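Local coordinates for plasmodium falciparum gamete antigen 27/25 (Plasmodium falciparum, PDB 1N81), which is of unknown molecular function but is essential for sexual development of the malaria parasite and may act as a dimer, at residues E114-N119 against K130-D135; Y31-L36 against Y45-R50. All coordinates share one frame; numbering follows the deposited sequence.

Contact 1 of 2, residues E114-N119 against K130-D135; sequences EEVSIN and KRIMND
N119 packs its CB against I132 across a helical hairpin, but its amide turns back to its own helix. N119 ND2 donates to E115 O at 2.9 Å, with the acceptor close to the amide plane; this bond holds the amide's rotation, though the donor stands above the carbonyl plane of E115 and not on a lone pair. On the other helix, the guanidinium of R131 takes D135 at its edge, with NH1 2.8 Å from OD2 in a salt bridge. The carboxylate is met from above its own plane, 52° out of it. R131 NE is held in turn by E128, and D135 OD1 caps L138 N at the start of helix 136-150.

The hairpin joins helix 96-122 to the short helix 126-133, and between these segments the contact is methyl packing, on side chains and on carbonyl oxygens. I132 carries it with two methyls. With CG1 anti to the carbonyl carbon (chi1 -67°) and the chain extended beyond, I132 CD1 comes within 3.6 Å of N119 O. I132 CG2 lies 3.9 Å from N119 CB. The same methyl, I132 CG2, is 4.1 Å from V116 CG1, where V116 and I132 lie alongside, pointing opposite ways. V116 CG1 also lies 4.0 Å from the carbonyl oxygen I132 O. L170 of helix 156-173 covers V116 and M133, and L142 and L138 of helix 136-150 cover V116 and I132 respectively, so the V116-I132 seam is buried beneath helices 136-150 and 156-173. On the side of helix 96-122 turned from I132, E114 O takes two donors: the backbone N of I118, and the hydroxyl S117 OG at 2.7 Å, tilted 18° from the carbonyl plane.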
loop_
_atom_site.group_PDB
_atom_site.type_symbol
_atom_site.label_atom_id
_atom_site.label_comp_id
_atom_site.label_asym_id
_atom_site.label_seq_id
_atom_site.Cartn_x
_atom_site.Cartn_y
_atom_site.Cartn_z
ATOM N N GLU A 114 1.511 7.731 -1.805
ATOM C CA GLU A 114 1.194 9.077 -1.336
ATOM C C GLU A 114 1.453 10.167 -2.348
ATOM O O GLU A 114 0.601 11.022 -2.579
ATOM C CB GLU A 114 1.921 9.385 -0.027
ATOM C CG GLU A 114 1.353 8.530 1.065
ATOM C CD GLU A 114 1.942 8.845 2.414
ATOM O OE1 GLU A 114 2.967 9.545 2.495
ATOM O OE2 GLU A 114 1.371 8.365 3.396
ATOM N N GLU A 115 2.612 10.122 -2.963
ATOM C CA GLU A 115 3.012 11.111 -3.950
ATOM C C GLU A 115 2.006 11.115 -5.124
ATOM O O GLU A 115 1.550 12.167 -5.596
ATOM C CB GLU A 115 4.401 10.722 -4.441
ATOM C CG GLU A 115 5.178 11.775 -5.143
ATOM C CD GLU A 115 5.668 12.839 -4.205
ATOM O OE1 GLU A 115 5.930 12.536 -3.003
ATOM O OE2 GLU A 115 5.794 13.973 -4.702
ATOM N N VAL A 116 1.676 9.932 -5.624
ATOM C CA VAL A 116 0.741 9.875 -6.721
ATOM C C VAL A 116 -0.620 10.415 -6.269
ATOM O O VAL A 116 -1.306 11.082 -7.049
ATOM C CB VAL A 116 0.577 8.442 -7.271
ATOM C CG1 VAL A 116 -0.516 8.411 -8.326
ATOM C CG2 VAL A 116 1.877 7.969 -7.871
ATOM N N SER A 117 -1.000 10.160 -5.012
ATOM C CA SER A 117 -2.297 10.620 -4.534
ATOM C C SER A 117 -2.358 12.146 -4.519
ATOM O O SER A 117 -3.445 12.720 -4.688
ATOM C CB SER A 117 -2.635 10.049 -3.141
ATOM O OG SER A 117 -2.017 10.766 -2.096
ATOM N N ILE A 118 -1.207 12.798 -4.323
ATOM C CA ILE A 118 -1.166 14.268 -4.328
ATOM C C ILE A 118 -1.448 14.796 -5.726
ATOM O O ILE A 118 -2.181 15.759 -5.888
ATOM C CB ILE A 118 0.212 14.843 -3.913
ATOM C CG1 ILE A 118 0.538 14.468 -2.464
ATOM C CG2 ILE A 118 0.199 16.379 -4.099
ATOM C CD1 ILE A 118 -0.537 14.878 -1.463
ATOM N N ASN A 119 -0.851 14.172 -6.735
ATOM C CA ASN A 119 -1.071 14.596 -8.116
ATOM C C ASN A 119 -2.552 14.367 -8.471
ATOM O O ASN A 119 -3.155 15.179 -9.151
ATOM C CB ASN A 119 -0.158 13.818 -9.080
ATOM C CG ASN A 119 1.317 14.261 -8.993
ATOM O OD1 ASN A 119 1.770 15.113 -9.750
ATOM N ND2 ASN A 119 2.049 13.693 -8.058
ATOM N N LYS A 130 -8.167 9.609 -12.847
ATOM C CA LYS A 130 -8.046 8.189 -13.136
ATOM C C LYS A 130 -6.797 7.911 -13.972
ATOM O O LYS A 130 -6.056 6.948 -13.690
ATOM C CB LYS A 130 -9.309 7.663 -13.841
ATOM C CG LYS A 130 -9.207 6.212 -14.307
ATOM C CD LYS A 130 -10.517 5.697 -14.925
ATOM C CE LYS A 130 -10.429 4.184 -15.219
ATOM N NZ LYS A 130 -11.755 3.519 -15.456
ATOM N N ARG A 131 -6.555 8.734 -14.992
ATOM C CA ARG A 131 -5.370 8.544 -15.811
ATOM C C ARG A 131 -4.109 8.570 -14.893
ATOM O O ARG A 131 -3.204 7.718 -15.008
ATOM C CB ARG A 131 -5.236 9.651 -16.830
ATOM C CG ARG A 131 -4.051 9.425 -17.751
ATOM C CD ARG A 131 -3.746 10.674 -18.562
ATOM N NE ARG A 131 -3.125 11.734 -17.764
ATOM C CZ ARG A 131 -1.900 11.658 -17.229
ATOM N NH1 ARG A 131 -1.143 10.573 -17.405
ATOM N NH2 ARG A 131 -1.439 12.663 -16.503
ATOM N N ILE A 132 -4.065 9.536 -13.975
ATOM C CA ILE A 132 -2.918 9.662 -13.077
ATOM C C ILE A 132 -2.741 8.402 -12.228
ATOM O O ILE A 132 -1.636 7.888 -12.132
ATOM C CB ILE A 132 -3.032 10.938 -12.185
ATOM C CG1 ILE A 132 -2.905 12.179 -13.065
ATOM C CG2 ILE A 132 -1.882 10.984 -11.140
ATOM C CD1 ILE A 132 -3.280 13.494 -12.364
ATOM N N MET A 133 -3.834 7.882 -11.666
ATOM C CA MET A 133 -3.778 6.670 -10.846
ATOM C C MET A 133 -3.135 5.502 -11.598
ATOM O O MET A 133 -2.457 4.645 -11.003
ATOM C CB MET A 133 -5.178 6.252 -10.413
ATOM C CG MET A 133 -5.832 7.204 -9.449
ATOM S SD MET A 133 -7.447 6.591 -8.934
ATOM C CE MET A 133 -7.868 7.764 -7.683
ATOM N N ASN A 134 -3.328 5.497 -12.913
ATOM C CA ASN A 134 -2.810 4.438 -13.769
ATOM C C ASN A 134 -1.531 4.835 -14.498
ATOM O O ASN A 134 -1.012 4.049 -15.277
ATOM C CB ASN A 134 -3.885 4.031 -14.826
ATOM C CG ASN A 134 -5.117 3.354 -14.201
ATOM O OD1 ASN A 134 -4.990 2.350 -13.532
ATOM N ND2 ASN A 134 -6.309 3.907 -14.438
ATOM N N ASP A 135 -1.008 6.041 -14.253
ATOM C CA ASP A 135 0.179 6.472 -14.985
ATOM C C ASP A 135 1.455 5.702 -14.611
ATOM O O ASP A 135 2.207 6.112 -13.719
ATOM C CB ASP A 135 0.401 7.988 -14.791
ATOM C CG ASP A 135 1.353 8.583 -15.841
ATOM O OD1 ASP A 135 2.233 7.851 -16.332
ATOM O OD2 ASP A 135 1.218 9.780 -16.161
#

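Contact 2 of 2, residues Y31-L36 against Y45-R50; sequences YLLMTL and YALKDR
L33 and L36 on one side meet A46 and L47 on the other, and the contact is wholly aliphatic. L33 forks: CD2 rests 3.7 Å from A46 CB, while CD1 meets L47 CD2 at 3.7 Å, L47 lying roughly perpendicular to L33. The single methyl of A46 is shared, since L36 CD1 approaches the same CB at 3.9 Å. L36 sets CG anti to its carbonyl carbon (chi1 -58°), which sends CD1 across to the alanine from just past the helix end. L85 of helix 71-89 also packs on L33.

Among the hydrogen bonds, T35 OG1 donates to L32 O at 2.8 Å within its own helix, in the carbonyl plane and on a lone pair. A46 O bonds Y29 OH of helix 13-35, a polar tie across the hairpin, and L47 O bonds S82 OG of helix 71-89.

Beyond L47 the chain bends through an inverse gamma turn centred on D49, whose side chain caps helix 50-63 and bonds S52. The two segments run roughly antiparallel, the leucine-alanine packing and the Y29 bond closing a helical hairpin.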
loop_
_atom_site.group_PDB
_atom_site.type_symbol
_atom_site.label_atom_id
_atom_site.label_comp_id
_atom_site.label_asym_id
_atom_site.label_seq_id
_atom_site.Cartn_x
_atom_site.Cartn_y
_atom_site.Cartn_z
ATOM N N TYR A 31 6.781 -10.172 10.058
ATOM C CA TYR A 31 7.505 -10.515 11.275
ATOM C C TYR A 31 7.079 -11.920 11.709
ATOM O O TYR A 31 7.908 -12.739 12.084
ATOM C CB TYR A 31 7.191 -9.545 12.397
ATOM C CG TYR A 31 7.986 -9.837 13.652
ATOM C CD1 TYR A 31 9.277 -9.357 13.804
ATOM C CD2 TYR A 31 7.449 -10.618 14.674
ATOM C CE1 TYR A 31 10.014 -9.645 14.948
ATOM C CE2 TYR A 31 8.180 -10.911 15.820
ATOM C CZ TYR A 31 9.453 -10.422 15.949
ATOM O OH TYR A 31 10.162 -10.707 17.092
ATOM N N LEU A 32 5.782 -12.191 11.651
ATOM C CA LEU A 32 5.260 -13.504 12.001
ATOM C C LEU A 32 5.965 -14.552 11.136
ATOM O O LEU A 32 6.504 -15.545 11.639
ATOM C CB LEU A 32 3.745 -13.573 11.736
ATOM C CG LEU A 32 3.119 -14.970 11.835
ATOM C CD1 LEU A 32 3.235 -15.451 13.314
ATOM C CD2 LEU A 32 1.652 -14.951 11.373
ATOM N N LEU A 33 5.956 -14.326 9.822
ATOM C CA LEU A 33 6.573 -15.274 8.906
ATOM C C LEU A 33 7.978 -15.600 9.366
ATOM O O LEU A 33 8.385 -16.758 9.379
ATOM C CB LEU A 33 6.611 -14.716 7.477
ATOM C CG LEU A 33 5.252 -14.712 6.786
ATOM C CD1 LEU A 33 5.369 -14.166 5.368
ATOM C CD2 LEU A 33 4.708 -16.117 6.782
ATOM N N MET A 34 8.708 -14.564 9.751
ATOM C CA MET A 34 10.069 -14.721 10.214
ATOM C C MET A 34 10.140 -15.632 11.448
ATOM O O MET A 34 11.030 -16.462 11.545
ATOM C CB MET A 34 10.669 -13.337 10.482
ATOM C CG MET A 34 12.144 -13.312 10.881
ATOM S SD MET A 34 12.307 -13.671 12.631
ATOM C CE MET A 34 11.686 -12.160 13.371
ATOM N N THR A 35 9.191 -15.515 12.368
ATOM C CA THR A 35 9.222 -16.362 13.557
ATOM C C THR A 35 8.830 -17.796 13.216
ATOM O O THR A 35 9.024 -18.703 14.019
ATOM C CB THR A 35 8.268 -15.867 14.692
ATOM O OG1 THR A 35 6.896 -16.092 14.325
ATOM C CG2 THR A 35 8.497 -14.396 14.990
ATOM N N LEU A 36 8.263 -18.001 12.030
ATOM C CA LEU A 36 7.859 -19.338 11.610
ATOM C C LEU A 36 8.860 -19.909 10.601
ATOM O O LEU A 36 8.621 -20.962 10.019
ATOM C CB LEU A 36 6.476 -19.311 10.948
ATOM C CG LEU A 36 5.232 -18.787 11.661
ATOM C CD1 LEU A 36 4.087 -18.704 10.658
ATOM C CD2 LEU A 36 4.851 -19.710 12.808
ATOM N N TYR A 45 1.815 -22.434 5.161
ATOM C CA TYR A 45 0.385 -22.214 5.383
ATOM C C TYR A 45 0.050 -20.738 5.591
ATOM O O TYR A 45 -0.959 -20.240 5.073
ATOM C CB TYR A 45 -0.118 -23.003 6.600
ATOM C CG TYR A 45 -1.608 -22.845 6.820
ATOM C CD1 TYR A 45 -2.522 -23.388 5.926
ATOM C CD2 TYR A 45 -2.101 -22.121 7.912
ATOM C CE1 TYR A 45 -3.888 -23.214 6.109
ATOM C CE2 TYR A 45 -3.456 -21.943 8.105
ATOM C CZ TYR A 45 -4.344 -22.488 7.201
ATOM O OH TYR A 45 -5.692 -22.299 7.366
ATOM N N ALA A 46 0.876 -20.056 6.374
ATOM C CA ALA A 46 0.657 -18.633 6.643
ATOM C C ALA A 46 0.676 -17.740 5.385
ATOM O O ALA A 46 -0.118 -16.804 5.286
ATOM C CB ALA A 46 1.686 -18.144 7.624
ATOM N N LEU A 47 1.544 -18.048 4.416
ATOM C CA LEU A 47 1.647 -17.236 3.209
ATOM C C LEU A 47 0.287 -16.917 2.605
ATOM O O LEU A 47 0.041 -15.788 2.169
ATOM C CB LEU A 47 2.542 -17.928 2.159
ATOM C CG LEU A 47 4.013 -18.055 2.553
ATOM C CD1 LEU A 47 4.811 -18.801 1.455
ATOM C CD2 LEU A 47 4.579 -16.658 2.776
ATOM N N LYS A 48 -0.607 -17.891 2.578
ATOM C CA LYS A 48 -1.923 -17.612 2.013
ATOM C C LYS A 48 -3.071 -17.694 3.026
ATOM O O LYS A 48 -4.231 -17.859 2.657
ATOM C CB LYS A 48 -2.208 -18.553 0.831
ATOM C CG LYS A 48 -1.559 -18.122 -0.481
ATOM C CD LYS A 48 -2.265 -18.771 -1.671
ATOM C CE LYS A 48 -1.623 -18.361 -2.975
ATOM N NZ LYS A 48 -1.635 -16.877 -3.163
ATOM N N ASP A 49 -2.759 -17.582 4.311
ATOM C CA ASP A 49 -3.810 -17.633 5.344
ATOM C C ASP A 49 -4.574 -16.309 5.393
ATOM O O ASP A 49 -4.272 -15.442 6.221
ATOM C CB ASP A 49 -3.175 -17.882 6.693
ATOM C CG ASP A 49 -4.193 -18.054 7.782
ATOM O OD1 ASP A 49 -5.427 -17.878 7.542
ATOM O OD2 ASP A 49 -3.721 -18.374 8.881
ATOM N N ARG A 50 -5.563 -16.146 4.515
ATOM C CA ARG A 50 -6.306 -14.882 4.466
ATOM C C ARG A 50 -6.995 -14.515 5.777
ATOM O O ARG A 50 -7.091 -13.339 6.139
ATOM C CB ARG A 50 -7.357 -14.913 3.348
ATOM C CG ARG A 50 -6.790 -15.066 1.946
ATOM C CD ARG A 50 -7.912 -15.175 0.923
ATOM N NE ARG A 50 -8.700 -13.949 0.866
ATOM C CZ ARG A 50 -8.260 -12.820 0.325
ATOM N NH1 ARG A 50 -7.041 -12.787 -0.200
ATOM N NH2 ARG A 50 -9.033 -11.736 0.309
#

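Contact 2 comes first along the chain and is complete before the first segment of contact 1 begins, and the two lie on opposite sides of the chain's centre. Their own centres are 31 Å apart, with nearest atoms about 20 Å apart, so neither touches the other. Each joins a long helix to the short one that follows it: helix 13-35 to 42-47 in contact 2, helix 96-122 to 126-133 in contact 1. Helix 96-122 ties the two regions together, for its I99 packs on Y31 and M34 of segment 31-36 while residues 114-119 form one side of contact 1. Local hairpins are thus built into a single all-helical body.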